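Transcriptional regulator, LRP/AsnC family (Neisseria meningitidis, PDB 2P5V) probably binds DNA in a sequence-specific manner to regulate transcription, and binds calcium ions. Local coordinates at residues G[7-10]-G[11-14]; G[24-27]-G[28-31]; G[122-125]-G[126-130]. All coordinates share one frame; numbering follows the deposited sequence.

Interaction 1: residues G[7-10]-G[11-14]; sequences TLDK and TDIK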
loop_
_atom_site.group_PDB
_atom_site.type_symbol
_atom_site.label_atom_id
_atom_site.label_comp_id
_atom_site.label_asym_id
_atom_site.label_seq_id
_atom_site.Cartn_x
_atom_site.Cartn_y
_atom_site.Cartn_z
ATOM N N THR G 7 -17.062 41.860 9.790
ATOM C CA THR G 7 -16.329 42.887 9.057
ATOM C C THR G 7 -16.837 43.086 7.624
ATOM O O THR G 7 -17.021 44.221 7.194
ATOM C CB THR G 7 -14.815 42.573 9.035
ATOM O OG1 THR G 7 -14.354 42.353 10.377
ATOM C CG2 THR G 7 -14.031 43.721 8.403
ATOM N N LEU G 8 -17.078 41.985 6.910
ATOM C CA LEU G 8 -17.434 42.024 5.486
ATOM C C LEU G 8 -18.930 41.860 5.219
ATOM O O LEU G 8 -19.556 40.893 5.668
ATOM C CB LEU G 8 -16.691 40.929 4.723
ATOM C CG LEU G 8 -15.169 40.924 4.852
ATOM C CD1 LEU G 8 -14.578 39.815 3.984
ATOM C CD2 LEU G 8 -14.592 42.283 4.474
ATOM N N ASP G 9 -19.477 42.802 4.455
ATOM C CA ASP G 9 -20.876 42.779 4.043
ATOM C C ASP G 9 -20.954 42.369 2.579
ATOM O O ASP G 9 -19.925 42.117 1.951
ATOM C CB ASP G 9 -21.520 44.153 4.262
ATOM C CG ASP G 9 -20.796 45.265 3.526
ATOM O OD1 ASP G 9 -20.412 45.066 2.350
ATOM O OD2 ASP G 9 -20.610 46.340 4.134
ATOM N N LYS G 10 -22.174 42.327 2.042
ATOM C CA LYS G 10 -22.430 41.834 0.684
ATOM C C LYS G 10 -21.647 42.557 -0.422
ATOM O O LYS G 10 -21.312 41.942 -1.442
ATOM C CB LYS G 10 -23.933 41.883 0.375
ATOM C CG LYS G 10 -24.321 41.202 -0.935
ATOM C CD LYS G 10 -25.827 40.973 -1.049
ATOM C CE LYS G 10 -26.602 42.277 -1.185
ATOM N NZ LYS G 10 -28.061 42.037 -1.403
ATOM N N THR G 11 -21.355 43.846 -0.232
ATOM C CA THR G 11 -20.637 44.610 -1.261
ATOM C C THR G 11 -19.114 44.423 -1.151
ATOM O O THR G 11 -18.402 44.511 -2.154
ATOM C CB THR G 11 -21.028 46.121 -1.281
ATOM O OG1 THR G 11 -20.177 46.868 -0.409
ATOM C CG2 THR G 11 -22.493 46.316 -0.893
ATOM N N ASP G 12 -18.625 44.153 0.059
ATOM C CA ASP G 12 -17.227 43.761 0.256
ATOM C C ASP G 12 -16.955 42.381 -0.365
ATOM O O ASP G 12 -15.877 42.143 -0.928
ATOM C CB ASP G 12 -16.864 43.759 1.746
ATOM C CG ASP G 12 -16.818 45.157 2.340
ATOM O OD1 ASP G 12 -16.034 45.996 1.843
ATOM O OD2 ASP G 12 -17.565 45.418 3.309
ATOM N N ILE G 13 -17.935 41.480 -0.270
ATOM C CA ILE G 13 -17.852 40.188 -0.961
ATOM C C ILE G 13 -17.729 40.413 -2.465
ATOM O O ILE G 13 -16.820 39.881 -3.104
ATOM C CB ILE G 13 -19.089 39.285 -0.694
ATOM C CG1 ILE G 13 -19.202 38.908 0.790
ATOM C CG2 ILE G 13 -19.028 38.019 -1.548
ATOM C CD1 ILE G 13 -17.985 38.202 1.348
ATOM N N LYS G 14 -18.642 41.210 -3.013
ATOM C CA LYS G 14 -18.663 41.531 -4.443
ATOM C C LYS G 14 -17.313 42.043 -4.949
ATOM O O LYS G 14 -16.844 41.622 -6.004
ATOM C CB LYS G 14 -19.752 42.573 -4.729
ATOM C CG LYS G 14 -19.915 42.957 -6.200
ATOM C CD LYS G 14 -20.445 41.801 -7.036
ATOM C CE LYS G 14 -20.915 42.275 -8.407
ATOM N NZ LYS G 14 -21.919 41.352 -9.007
#
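The carboxylates of Asp9 and Asp12 are turned nearly parallel, their planes 19° apart, and Asp12 OD2 sits over one face of the Asp9 group, 3.0 Å from Asp9 OD1. Two acceptors this close would repel one another, and the strain is probably eased by Arg44, which forms a salt bridge with Asp9 OD2 and a weaker, longer ion pair with Asp12 OD2. The other oxygen, Asp9 OD1, is turned to the start of helix 10-21. With CG lodged between the backbone N and the carbonyl carbon (chi1 57°), this oxygen receives Asp12 N at 3.0 Å, nearly along its C-O axis, and Thr11 N more weakly. Asp9 is thus the N-cap, and Asp12 completes a capping box by accepting a weak but straight bond, 3.4 Å from Asp9 N to Asp12 OD2. The cap starts helix 10-21, which belongs to the winged helix-turn-helix region. Regular helical bonding follows, with Ile13 N on Asp9 O at 3.0 Å and Lys14 N on Lys10 O at 3.2 Å. Just before the cap, Leu8 lays CD2 against Asp12 CB, 3.8 Å away, and also touches Ile53, while Ile13 packs against Leu159 and Leu160.

Interaction 2: residues G[24-27]-G[28-31]; sequences RLTN and VELS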
loop_
_atom_site.group_PDB
_atom_site.type_symbol
_atom_site.label_atom_id
_atom_site.label_comp_id
_atom_site.label_asym_id
_atom_site.label_seq_id
_atom_site.Cartn_x
_atom_site.Cartn_y
_atom_site.Cartn_z
ATOM N N ARG G 24 -6.380 43.319 -12.189
ATOM C CA ARG G 24 -5.797 44.557 -12.714
ATOM C C ARG G 24 -6.831 45.635 -13.103
ATOM O O ARG G 24 -6.616 46.398 -14.045
ATOM C CB ARG G 24 -4.868 44.239 -13.893
ATOM C CG ARG G 24 -3.634 45.114 -13.925
ATOM C CD ARG G 24 -2.730 44.744 -15.067
ATOM N NE ARG G 24 -1.364 45.209 -14.847
ATOM C CZ ARG G 24 -0.929 46.445 -15.075
ATOM N NH1 ARG G 24 -1.745 47.387 -15.537
ATOM N NH2 ARG G 24 0.338 46.745 -14.837
ATOM N N LEU G 25 -7.935 45.708 -12.360
ATOM C CA LEU G 25 -8.928 46.768 -12.563
ATOM C C LEU G 25 -8.532 48.026 -11.794
ATOM O O LEU G 25 -8.161 47.947 -10.628
ATOM C CB LEU G 25 -10.313 46.319 -12.089
ATOM C CG LEU G 25 -11.009 45.202 -12.867
ATOM C CD1 LEU G 25 -12.278 44.785 -12.136
ATOM C CD2 LEU G 25 -11.319 45.628 -14.298
ATOM N N THR G 26 -8.627 49.190 -12.426
ATOM C CA THR G 26 -8.423 50.447 -11.703
ATOM C C THR G 26 -9.529 50.600 -10.662
ATOM O O THR G 26 -10.457 49.789 -10.617
ATOM C CB THR G 26 -8.427 51.673 -12.643
ATOM O OG1 THR G 26 -9.603 51.649 -13.459
ATOM C CG2 THR G 26 -7.197 51.674 -13.535
ATOM N N ASN G 27 -9.430 51.630 -9.826
ATOM C CA ASN G 27 -10.475 51.909 -8.845
ATOM C C ASN G 27 -11.781 52.277 -9.544
ATOM O O ASN G 27 -12.846 51.793 -9.161
ATOM C CB ASN G 27 -10.053 53.026 -7.879
ATOM C CG ASN G 27 -10.957 53.113 -6.649
ATOM O OD1 ASN G 27 -11.178 52.115 -5.955
ATOM N ND2 ASN G 27 -11.481 54.309 -6.376
ATOM N N VAL G 28 -11.692 53.121 -10.574
ATOM C CA VAL G 28 -12.871 53.534 -11.344
ATOM C C VAL G 28 -13.578 52.350 -12.003
ATOM O O VAL G 28 -14.807 52.305 -12.046
ATOM C CB VAL G 28 -12.527 54.585 -12.430
ATOM C CG1 VAL G 28 -12.159 55.916 -11.789
ATOM C CG2 VAL G 28 -11.409 54.086 -13.342
ATOM N N GLU G 29 -12.801 51.394 -12.507
ATOM C CA GLU G 29 -13.357 50.175 -13.091
ATOM C C GLU G 29 -14.026 49.327 -12.019
ATOM O O GLU G 29 -15.198 48.967 -12.144
ATOM C CB GLU G 29 -12.258 49.378 -13.794
ATOM C CG GLU G 29 -11.774 50.034 -15.088
ATOM C CD GLU G 29 -10.475 49.438 -15.616
ATOM O OE1 GLU G 29 -10.121 48.306 -15.223
ATOM O OE2 GLU G 29 -9.806 50.106 -16.432
ATOM N N LEU G 30 -13.271 49.033 -10.962
ATOM C CA LEU G 30 -13.752 48.244 -9.819
ATOM C C LEU G 30 -15.035 48.820 -9.221
ATOM O O LEU G 30 -15.996 48.084 -8.978
ATOM C CB LEU G 30 -12.657 48.165 -8.740
ATOM C CG LEU G 30 -13.000 47.508 -7.397
ATOM C CD1 LEU G 30 -13.389 46.057 -7.591
ATOM C CD2 LEU G 30 -11.828 47.629 -6.430
ATOM N N SER G 31 -15.038 50.132 -8.991
ATOM C CA SER G 31 -16.205 50.834 -8.452
ATOM C C SER G 31 -17.426 50.711 -9.367
ATOM O O SER G 31 -18.554 50.612 -8.884
ATOM C CB SER G 31 -15.874 52.314 -8.219
ATOM O OG SER G 31 -15.713 53.011 -9.443
#
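Ser31 N donates to Asn27 O at 2.8 Å, nearly in line with the carbonyl, and Leu30 N reaches Thr26 O at 2.9 Å; these bonds set the first turn of helix 27-33 in the helix-turn-helix unit. Thr26 is the N-cap and forms a capping box with Glu29. Each side chain bonds the other's backbone, both weakly: Glu29 N reaches Thr26 OG1 at 3.3 Å, and Thr26 N reaches Glu29 OE1 at 3.3 Å. Glu29 CG lies anti to the carbonyl carbon (chi1 -71°), directing the otherwise extended chain back toward the N-cap with CG and CD beside Thr26 OG1, while OE1 also lies 3.1 Å from Leu25 CD2. Leu25 CB and Leu30 CB meet loosely at 4.5 Å, and both leucines touch Val18 of helix 10-21; Leu30 packs in addition on Leu45 of helix 38-50. Asn27 faces that same helix, its ND2 bonded to Pro38 O. Before the cap, Arg24 makes a cation-pi contact with Tyr57 of a neighbouring subunit. Within the helix, the hydroxyl of Ser31 turns back: OG donates to Val28 O at 2.8 Å, from above the carbonyl plane rather than along a lone pair.

Interaction 3: residues G[122-125]-G[126-130]; sequences FSHF and VLDTL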
loop_
_atom_site.group_PDB
_atom_site.type_symbol
_atom_site.label_atom_id
_atom_site.label_comp_id
_atom_site.label_asym_id
_atom_site.label_seq_id
_atom_site.Cartn_x
_atom_site.Cartn_y
_atom_site.Cartn_z
ATOM N N PHE G 122 12.807 17.226 -15.208
ATOM C CA PHE G 122 12.248 16.685 -13.967
ATOM C C PHE G 122 13.278 15.768 -13.302
ATOM O O PHE G 122 13.557 15.863 -12.105
ATOM C CB PHE G 122 10.943 15.928 -14.208
ATOM C CG PHE G 122 10.372 15.347 -12.957
ATOM C CD1 PHE G 122 9.772 16.169 -12.022
ATOM C CD2 PHE G 122 10.494 13.995 -12.676
ATOM C CE1 PHE G 122 9.281 15.652 -10.837
ATOM C CE2 PHE G 122 10.007 13.478 -11.498
ATOM C CZ PHE G 122 9.405 14.305 -10.579
ATOM N N SER G 123 13.850 14.897 -14.117
ATOM C CA SER G 123 14.851 13.964 -13.679
ATOM C C SER G 123 16.076 14.641 -13.048
ATOM O O SER G 123 16.566 14.184 -12.023
ATOM C CB SER G 123 15.280 13.106 -14.856
ATOM O OG SER G 123 16.362 12.290 -14.470
ATOM N N HIS G 124 16.566 15.712 -13.663
ATOM C CA HIS G 124 17.707 16.451 -13.107
ATOM C C HIS G 124 17.367 17.050 -11.750
ATOM O O HIS G 124 18.160 16.966 -10.810
ATOM C CB HIS G 124 18.172 17.562 -14.055
ATOM C CG HIS G 124 19.230 17.127 -15.014
ATOM N ND1 HIS G 124 18.947 16.671 -16.284
ATOM C CD2 HIS G 124 20.576 17.068 -14.886
ATOM C CE1 HIS G 124 20.073 16.359 -16.900
ATOM N NE2 HIS G 124 21.076 16.590 -16.073
ATOM N N PHE G 125 16.196 17.670 -11.659
ATOM C CA PHE G 125 15.734 18.229 -10.391
ATOM C C PHE G 125 15.669 17.161 -9.301
ATOM O O PHE G 125 16.320 17.272 -8.268
ATOM C CB PHE G 125 14.362 18.877 -10.555
ATOM C CG PHE G 125 13.762 19.328 -9.267
ATOM C CD1 PHE G 125 14.351 20.352 -8.544
ATOM C CD2 PHE G 125 12.633 18.710 -8.752
ATOM C CE1 PHE G 125 13.820 20.770 -7.343
ATOM C CE2 PHE G 125 12.089 19.130 -7.542
ATOM C CZ PHE G 125 12.682 20.158 -6.841
ATOM N N VAL G 126 14.888 16.119 -9.554
ATOM C CA VAL G 126 14.707 15.027 -8.600
ATOM C C VAL G 126 16.044 14.391 -8.160
ATOM O O VAL G 126 16.367 14.357 -6.968
ATOM C CB VAL G 126 13.774 13.952 -9.204
ATOM C CG1 VAL G 126 13.841 12.667 -8.415
ATOM C CG2 VAL G 126 12.344 14.485 -9.260
ATOM N N LEU G 127 16.826 13.916 -9.125
ATOM C CA LEU G 127 18.065 13.188 -8.817
ATOM C C LEU G 127 19.146 14.068 -8.188
ATOM O O LEU G 127 19.819 13.635 -7.251
ATOM C CB LEU G 127 18.634 12.503 -10.070
ATOM C CG LEU G 127 17.827 11.350 -10.697
ATOM C CD1 LEU G 127 18.719 10.524 -11.636
ATOM C CD2 LEU G 127 17.193 10.443 -9.650
ATOM N N ASP G 128 19.313 15.288 -8.703
ATOM C CA ASP G 128 20.403 16.167 -8.264
ATOM C C ASP G 128 20.005 17.119 -7.129
ATOM O O ASP G 128 20.856 17.500 -6.337
ATOM C CB ASP G 128 20.963 16.984 -9.436
ATOM C CG ASP G 128 21.215 16.143 -10.671
ATOM O OD1 ASP G 128 21.332 14.906 -10.545
ATOM O OD2 ASP G 128 21.287 16.725 -11.773
ATOM N N THR G 129 18.730 17.509 -7.043
ATOM C CA THR G 129 18.317 18.490 -6.031
ATOM C C THR G 129 17.496 17.870 -4.911
ATOM O O THR G 129 17.891 17.909 -3.756
ATOM C CB THR G 129 17.537 19.670 -6.663
ATOM O OG1 THR G 129 18.383 20.334 -7.597
ATOM C CG2 THR G 129 17.107 20.678 -5.607
ATOM N N LEU G 130 16.353 17.300 -5.255
ATOM C CA LEU G 130 15.428 16.805 -4.247
ATOM C C LEU G 130 16.015 15.668 -3.407
ATOM O O LEU G 130 16.087 15.773 -2.187
ATOM C CB LEU G 130 14.147 16.334 -4.914
ATOM C CG LEU G 130 13.006 15.932 -3.980
ATOM C CD1 LEU G 130 12.697 17.049 -2.988
ATOM C CD2 LEU G 130 11.804 15.590 -4.820
#
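Phe122 and Val126 make the tight side of this helical stretch. The methyl CG2 of Val126 stands over one face of the Phe122 ring, displaced toward its rim, 3.5 Å from the centroid and 24° off the ring normal, a CH-pi contact whose nearest ring atom is CZ at 3.2 Å. The ring is brought under this methyl by a first torsion that sets CG anti to the backbone N (chi1 179°). One turn on, the Phe125 ring slants past Thr129, CE1 lying 3.7 Å from Thr129 CG2, and more loosely past Leu130 CB. The backbone departs from regular alpha-helical bonding here: Phe125 O accepts from both Thr129 N (2.7 Å) and Leu130 N (3.0 Å), which arrive from opposite faces of the carbonyl plane. The second bond spans five residues and widens the last turn of the helix into a pi-type turn.

The side nearer solvent is looser and polar. His124 and Asp128 run side by side and point the same way, Asp128 OD2 lying at the imidazole edge, 3.2 Å from CD2, with ring and carboxylate planes 83° apart. His124 NE2 and Asp128 OD2 stay 4.3 Å apart; His124 ND1 is bonded to Asn120 O one turn back. Between the two sides, Leu127 rests against Ser123, whose OG is bonded to Leu145 O of a neighbouring subunit, on which Phe122 and Val126 also pack. Phe122, met edge-to-face by Phe116 and Phe143, and Leu130 reach strands 70-78 and 136-150, the packing of a helix on the four-stranded antiparallel sheet in the ferredoxin-like fold of the Lrp/AsnC ligand-binding (RAM) domain.

Overall arrangement
Interactions 1 and 2 belong to the winged helix-turn-helix domain and interaction 3 to the ligand-binding domain, in that order along the chain. The first two begin successive helices, 10-21 and 27-33, with centres 16 Å apart and nearest atoms about 6 Å apart, on the same side of the chain's centre. Interaction 3, within helix 119-130, lies on the opposite side, its centre 45 Å from that of interaction 1 and 43 Å from that of interaction 2. The separation reflects a two-part chain, with one end probably contacting DNA and the other, built round the antiparallel sheet, carrying the bound calcium; subunit contacts occur at interactions 2 and 3.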